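Catalase (Corynebacterium glutamicum, PDB 4B7H) breaks hydrogen peroxide down to water and oxygen at a haem group, and is caught here with the inhibitor nitric oxide and with NADPH bound. Local coordinates at residues S1-A5 and L312-P316; F77-I82 and G98-A104. All coordinates share one frame; numbering follows the deposited sequence.

Contact 1: residues S1-A5 and L312-P316; sequences SEKSA and LNRNP
Asn313 OD1 takes a hydrogen bond from Ser4 OG at 2.8 Å. The hydroxyl comes in tilted 29° from the plane of the amide carbonyl. Ser4 OG lies anti to its own backbone N (chi1 173°), which carries it over to the strand end. Ser4 OG also caps the backbone N of Ala6, at the turn into helix 7-11. One small side chain therefore serves both the strand and the helix start. Ser4 CB follows its hydroxyl and sits 3.3 Å from Asn313 OD1. The other end of the Asn313 amide, ND2, is hydrogen-bonded to Glu79 OE2, so the amide is held at both its polar atoms.

Arg314 makes the second bond. Its NH2 donates to Glu2 O at 2.8 Å and 164°, almost straight. The carbonyl oxygen lies at the edge of the guanidinium, in its plane. The bends of the arginine chain at chi2 and chi3 set the guanidinium with an edge toward Glu2 O. NH2 also passes 3.8 Å from Ser4 CB. Arg314 NE forms a salt bridge with Asp7, and Asp7 in turn accepts from Ser4 N. The side chain of Glu2 is poorly ordered, and its carboxylate does not reach the guanidinium.

Asn313 and Arg314 both face Phe77 in a classic beta bulge, and both turn their side chains toward residues 1-5. The bonds that hold the contact are polar: an amide, a guanidinium and a hydroxyl join the extended N terminus to the end of strand 305-314, and the charge of Arg314 is probably offset at least in part by Asp7.

Contact 2: residues F77-I82 and G98-A104; sequences FGELHI and GKVTPLA
Leu103 packs against the backbone of Gly78, its partner in a hydrogen-bonded antiparallel pair. CG stands between the backbone N and the carbonyl carbon (chi1 74°). This brings the branched end back over the neighbouring strand, with Leu103 CG 3.5 Å from Gly78 C and Leu103 CD2 3.6 Å from Glu79 C. Gly78 has no side chain to stand in its way. Two backbone bonds close the pair, Gly78 N to Leu103 O and Leu103 N to Gly78 O. Farther out, Leu103 meets Phe310 and Leu312 of strand 305-314 and Phe130 of strand 125-132.

Leu80 pairs with Thr101 on the same face as Leu103. Leu80 N donates to Thr101 O at 2.8 Å and 174°, and Thr101 N returns a bond to Leu80 O. The Leu80 side chain runs on to Leu94 and Phe130.

At the far end, Ile82 N donates a hydrogen bond to Lys99 O at 3.0 Å. Ile82 CG1 lies 3.6 Å from that same oxygen. Lys99 turns its amine away to a salt bridge with Asp93.

The other face carries Phe77, Glu79, His81, Val100, Pro102 and Ala104. Val100 CG1 makes a CH-pi contact over one face of the His81 ring, 3.9 Å from its centroid. At the ring edge, His81 NE2 donates a hydrogen bond to Glu79 OE1. Phe77 CE2 touches Ala104 CB at 3.4 Å.

Alternating hydrogen-bonded and non-hydrogen-bonded pairs from Phe77 to His81 mark an antiparallel strand pair. It belongs to the beta-barrel of the catalase fold, with the side chain of Ala104 about 10 Å from a bound haem.

How the contacts relate
From the N terminus, residues 1-5 come first and lead into helix 7-11. Farther along comes strand 73-82, then a connection without helix or strand, then strand 100-108. Contact 2 closes this short loop of 15 residues. Contact 1 closes a far longer one, when the chain returns along strand 305-314, so contact 2 is nested inside it. Strand 73-82 lies between the other two strands in the sheet. The contacts, with centres about 11 Å apart, meet there: Phe77 N probably bonds to Arg314 O, and Glu79 OE2 probably accepts from Ala5 N. Contact 1 ties the N-terminal arm to strand 305-314, and contact 2 joins its neighbour, strand 73-82, to strand 100-108.

Contact 1: residues S1-A5 and L312-P316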
loop_
_atom_site.group_PDB
_atom_site.type_symbol
_atom_site.label_atom_id
_atom_site.label_comp_id
_atom_site.label_asym_id
_atom_site.label_seq_id
_atom_site.Cartn_x
_atom_site.Cartn_y
_atom_site.Cartn_z
ATOM N N SER A 1 31.862 -20.607 -19.062
ATOM C CA SER A 1 30.562 -20.001 -18.806
ATOM C C SER A 1 29.653 -20.950 -18.046
ATOM O O SER A 1 29.475 -20.825 -16.830
ATOM C CB SER A 1 29.865 -19.649 -20.122
ATOM O OG SER A 1 30.783 -19.214 -21.106
ATOM N N GLU A 2 29.117 -21.906 -18.808
ATOM C CA GLU A 2 27.987 -22.769 -18.451
ATOM C C GLU A 2 26.645 -22.068 -18.732
ATOM O O GLU A 2 26.212 -21.184 -17.989
ATOM C CB GLU A 2 28.101 -23.359 -17.032
ATOM C CG GLU A 2 29.456 -24.048 -16.793
ATOM C CD GLU A 2 29.613 -24.662 -15.408
ATOM O OE1 GLU A 2 29.736 -23.907 -14.419
ATOM O OE2 GLU A 2 29.639 -25.910 -15.315
ATOM N N LYS A 3 26.029 -22.450 -19.849
ATOM C CA LYS A 3 24.741 -21.913 -20.277
ATOM C C LYS A 3 23.612 -22.599 -19.529
ATOM O O LYS A 3 23.764 -23.720 -19.045
ATOM C CB LYS A 3 24.530 -22.163 -21.770
ATOM C CG LYS A 3 25.679 -21.746 -22.659
ATOM C CD LYS A 3 26.054 -22.869 -23.619
ATOM C CE LYS A 3 27.364 -23.529 -23.218
ATOM N NZ LYS A 3 27.326 -24.080 -21.836
ATOM N N SER A 4 22.471 -21.928 -19.453
ATOM C CA SER A 4 21.279 -22.528 -18.875
ATOM C C SER A 4 20.087 -22.170 -19.732
ATOM O O SER A 4 20.020 -21.058 -20.265
ATOM C CB SER A 4 21.038 -21.998 -17.465
ATOM O OG SER A 4 19.798 -22.476 -16.978
ATOM N N ALA A 5 19.129 -23.086 -19.845
ATOM C CA ALA A 5 17.877 -22.780 -20.532
ATOM C C ALA A 5 17.129 -21.656 -19.824
ATOM O O ALA A 5 16.247 -21.020 -20.405
ATOM C CB ALA A 5 17.001 -24.018 -20.632
ATOM N N LEU A 312 19.557 -27.955 -11.193
ATOM C CA LEU A 312 19.674 -26.539 -10.858
ATOM C C LEU A 312 21.055 -26.077 -11.302
ATOM O O LEU A 312 22.071 -26.504 -10.732
ATOM C CB LEU A 312 19.485 -26.303 -9.358
ATOM C CG LEU A 312 18.189 -26.860 -8.763
ATOM C CD1 LEU A 312 18.091 -26.539 -7.271
ATOM C CD2 LEU A 312 16.975 -26.330 -9.515
ATOM N N ASN A 313 21.096 -25.222 -12.322
ATOM C CA ASN A 313 22.378 -24.815 -12.896
ATOM C C ASN A 313 22.590 -23.307 -13.046
ATOM O O ASN A 313 23.519 -22.880 -13.726
ATOM C CB ASN A 313 22.628 -25.527 -14.239
ATOM C CG ASN A 313 21.602 -25.159 -15.306
ATOM O OD1 ASN A 313 20.740 -24.295 -15.098
ATOM N ND2 ASN A 313 21.695 -25.815 -16.461
ATOM N N ARG A 314 21.747 -22.503 -12.406
ATOM C CA ARG A 314 21.883 -21.058 -12.513
ATOM C C ARG A 314 21.474 -20.383 -11.215
ATOM O O ARG A 314 20.345 -20.554 -10.746
ATOM C CB ARG A 314 21.031 -20.542 -13.680
ATOM C CG ARG A 314 20.889 -19.008 -13.746
ATOM C CD ARG A 314 22.202 -18.302 -14.125
ATOM N NE ARG A 314 22.638 -18.718 -15.455
ATOM C CZ ARG A 314 23.735 -19.423 -15.709
ATOM N NH1 ARG A 314 24.561 -19.761 -14.725
ATOM N NH2 ARG A 314 24.019 -19.774 -16.959
ATOM N N ASN A 315 22.391 -19.618 -10.632
ATOM C CA ASN A 315 22.071 -18.793 -9.479
ATOM C C ASN A 315 21.280 -17.572 -9.941
ATOM O O ASN A 315 21.423 -17.135 -11.090
ATOM C CB ASN A 315 23.350 -18.330 -8.775
ATOM C CG ASN A 315 23.929 -19.380 -7.838
ATOM O OD1 ASN A 315 25.152 -19.538 -7.732
ATOM N ND2 ASN A 315 23.055 -20.092 -7.146
ATOM N N PRO A 316 20.444 -17.006 -9.055
ATOM C CA PRO A 316 19.797 -15.747 -9.449
ATOM C C PRO A 316 20.825 -14.640 -9.737
ATOM O O PRO A 316 21.935 -14.669 -9.194
ATOM C CB PRO A 316 18.972 -15.373 -8.210
ATOM C CG PRO A 316 19.626 -16.087 -7.072
ATOM C CD PRO A 316 20.183 -17.360 -7.649
#

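Contact 2: residues F77-I82 and G98-A104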
loop_
_atom_site.group_PDB
_atom_site.type_symbol
_atom_site.label_atom_id
_atom_site.label_comp_id
_atom_site.label_asym_id
_atom_site.label_seq_id
_atom_site.Cartn_x
_atom_site.Cartn_y
_atom_site.Cartn_z
ATOM N N PHE A 77 17.723 -21.421 -10.521
ATOM C CA PHE A 77 17.048 -21.660 -11.781
ATOM C C PHE A 77 17.709 -22.843 -12.454
ATOM O O PHE A 77 18.822 -23.229 -12.097
ATOM C CB PHE A 77 17.097 -20.400 -12.661
ATOM C CG PHE A 77 16.350 -19.243 -12.073
ATOM C CD1 PHE A 77 16.939 -18.445 -11.101
ATOM C CD2 PHE A 77 15.048 -18.968 -12.469
ATOM C CE1 PHE A 77 16.239 -17.378 -10.540
ATOM C CE2 PHE A 77 14.339 -17.914 -11.915
ATOM C CZ PHE A 77 14.940 -17.111 -10.946
ATOM N N GLY A 78 17.023 -23.430 -13.423
ATOM C CA GLY A 78 17.527 -24.644 -14.033
ATOM C C GLY A 78 16.646 -25.174 -15.140
ATOM O O GLY A 78 16.014 -24.403 -15.865
ATOM N N GLU A 79 16.621 -26.498 -15.276
ATOM C CA GLU A 79 16.025 -27.154 -16.442
ATOM C C GLU A 79 15.335 -28.445 -16.042
ATOM O O GLU A 79 15.890 -29.242 -15.265
ATOM C CB GLU A 79 17.111 -27.481 -17.482
ATOM C CG GLU A 79 17.957 -26.287 -17.893
ATOM C CD GLU A 79 19.174 -26.652 -18.719
ATOM O OE1 GLU A 79 19.339 -27.837 -19.092
ATOM O OE2 GLU A 79 19.980 -25.740 -19.003
ATOM N N LEU A 80 14.140 -28.657 -16.592
ATOM C CA LEU A 80 13.443 -29.936 -16.500
ATOM C C LEU A 80 13.652 -30.705 -17.801
ATOM O O LEU A 80 13.396 -30.174 -18.882
ATOM C CB LEU A 80 11.943 -29.703 -16.290
ATOM C CG LEU A 80 11.025 -30.927 -16.389
ATOM C CD1 LEU A 80 11.284 -31.880 -15.233
ATOM C CD2 LEU A 80 9.565 -30.495 -16.435
ATOM N N HIS A 81 14.110 -31.952 -17.696
ATOM C CA HIS A 81 14.322 -32.808 -18.864
ATOM C C HIS A 81 13.433 -34.054 -18.801
ATOM O O HIS A 81 13.540 -34.851 -17.868
ATOM C CB HIS A 81 15.786 -33.249 -18.939
ATOM C CG HIS A 81 16.744 -32.134 -19.212
ATOM N ND1 HIS A 81 17.382 -31.984 -20.425
ATOM C CD2 HIS A 81 17.175 -31.116 -18.430
ATOM C CE1 HIS A 81 18.164 -30.919 -20.379
ATOM N NE2 HIS A 81 18.052 -30.372 -19.181
ATOM N N ILE A 82 12.567 -34.239 -19.793
ATOM C CA ILE A 82 11.738 -35.442 -19.854
ATOM C C ILE A 82 12.506 -36.588 -20.516
ATOM O O ILE A 82 13.103 -36.409 -21.581
ATOM C CB ILE A 82 10.424 -35.169 -20.608
ATOM C CG1 ILE A 82 9.700 -33.969 -19.990
ATOM C CG2 ILE A 82 9.537 -36.401 -20.620
ATOM C CD1 ILE A 82 9.460 -34.089 -18.483
ATOM N N GLY A 98 10.855 -35.901 -24.552
ATOM C CA GLY A 98 11.973 -35.082 -24.978
ATOM C C GLY A 98 11.955 -33.616 -24.576
ATOM O O GLY A 98 12.935 -32.914 -24.825
ATOM N N LYS A 99 10.867 -33.141 -23.967
ATOM C CA LYS A 99 10.738 -31.715 -23.649
ATOM C C LYS A 99 11.790 -31.250 -22.645
ATOM O O LYS A 99 12.088 -31.950 -21.675
ATOM C CB LYS A 99 9.332 -31.400 -23.117
ATOM C CG LYS A 99 8.221 -31.468 -24.163
ATOM C CD LYS A 99 8.101 -30.179 -24.967
ATOM C CE LYS A 99 6.961 -30.271 -25.979
ATOM N NZ LYS A 99 6.619 -28.945 -26.578
ATOM N N VAL A 100 12.354 -30.072 -22.895
ATOM C CA VAL A 100 13.268 -29.423 -21.960
ATOM C C VAL A 100 12.658 -28.073 -21.606
ATOM O O VAL A 100 12.360 -27.268 -22.495
ATOM C CB VAL A 100 14.673 -29.226 -22.569
ATOM C CG1 VAL A 100 15.597 -28.527 -21.574
ATOM C CG2 VAL A 100 15.253 -30.566 -22.974
ATOM N N THR A 101 12.461 -27.827 -20.313
ATOM C CA THR A 101 11.733 -26.638 -19.865
ATOM C C THR A 101 12.529 -25.870 -18.810
ATOM O O THR A 101 13.028 -26.474 -17.864
ATOM C CB THR A 101 10.373 -27.045 -19.270
ATOM O OG1 THR A 101 9.654 -27.844 -20.223
ATOM C CG2 THR A 101 9.532 -25.819 -18.888
ATOM N N PRO A 102 12.651 -24.535 -18.965
ATOM C CA PRO A 102 13.329 -23.767 -17.908
ATOM C C PRO A 102 12.534 -23.803 -16.599
ATOM O O PRO A 102 11.298 -23.884 -16.622
ATOM C CB PRO A 102 13.348 -22.332 -18.459
ATOM C CG PRO A 102 13.033 -22.451 -19.924
ATOM C CD PRO A 102 12.159 -23.665 -20.046
ATOM N N LEU A 103 13.235 -23.716 -15.472
ATOM C CA LEU A 103 12.572 -23.718 -14.183
ATOM C C LEU A 103 13.176 -22.719 -13.205
ATOM O O LEU A 103 14.330 -22.293 -13.345
ATOM C CB LEU A 103 12.575 -25.127 -13.568
ATOM C CG LEU A 103 13.891 -25.656 -12.989
ATOM C CD1 LEU A 103 14.168 -25.176 -11.559
ATOM C CD2 LEU A 103 13.887 -27.171 -13.030
ATOM N N ALA A 104 12.371 -22.367 -12.207
ATOM C CA ALA A 104 12.831 -21.686 -11.005
ATOM C C ALA A 104 12.487 -22.578 -9.822
ATOM O O ALA A 104 11.553 -23.382 -9.895
ATOM C CB ALA A 104 12.141 -20.346 -10.849
HETATM O O HOH W 1 11.067 -38.571 -23.155
#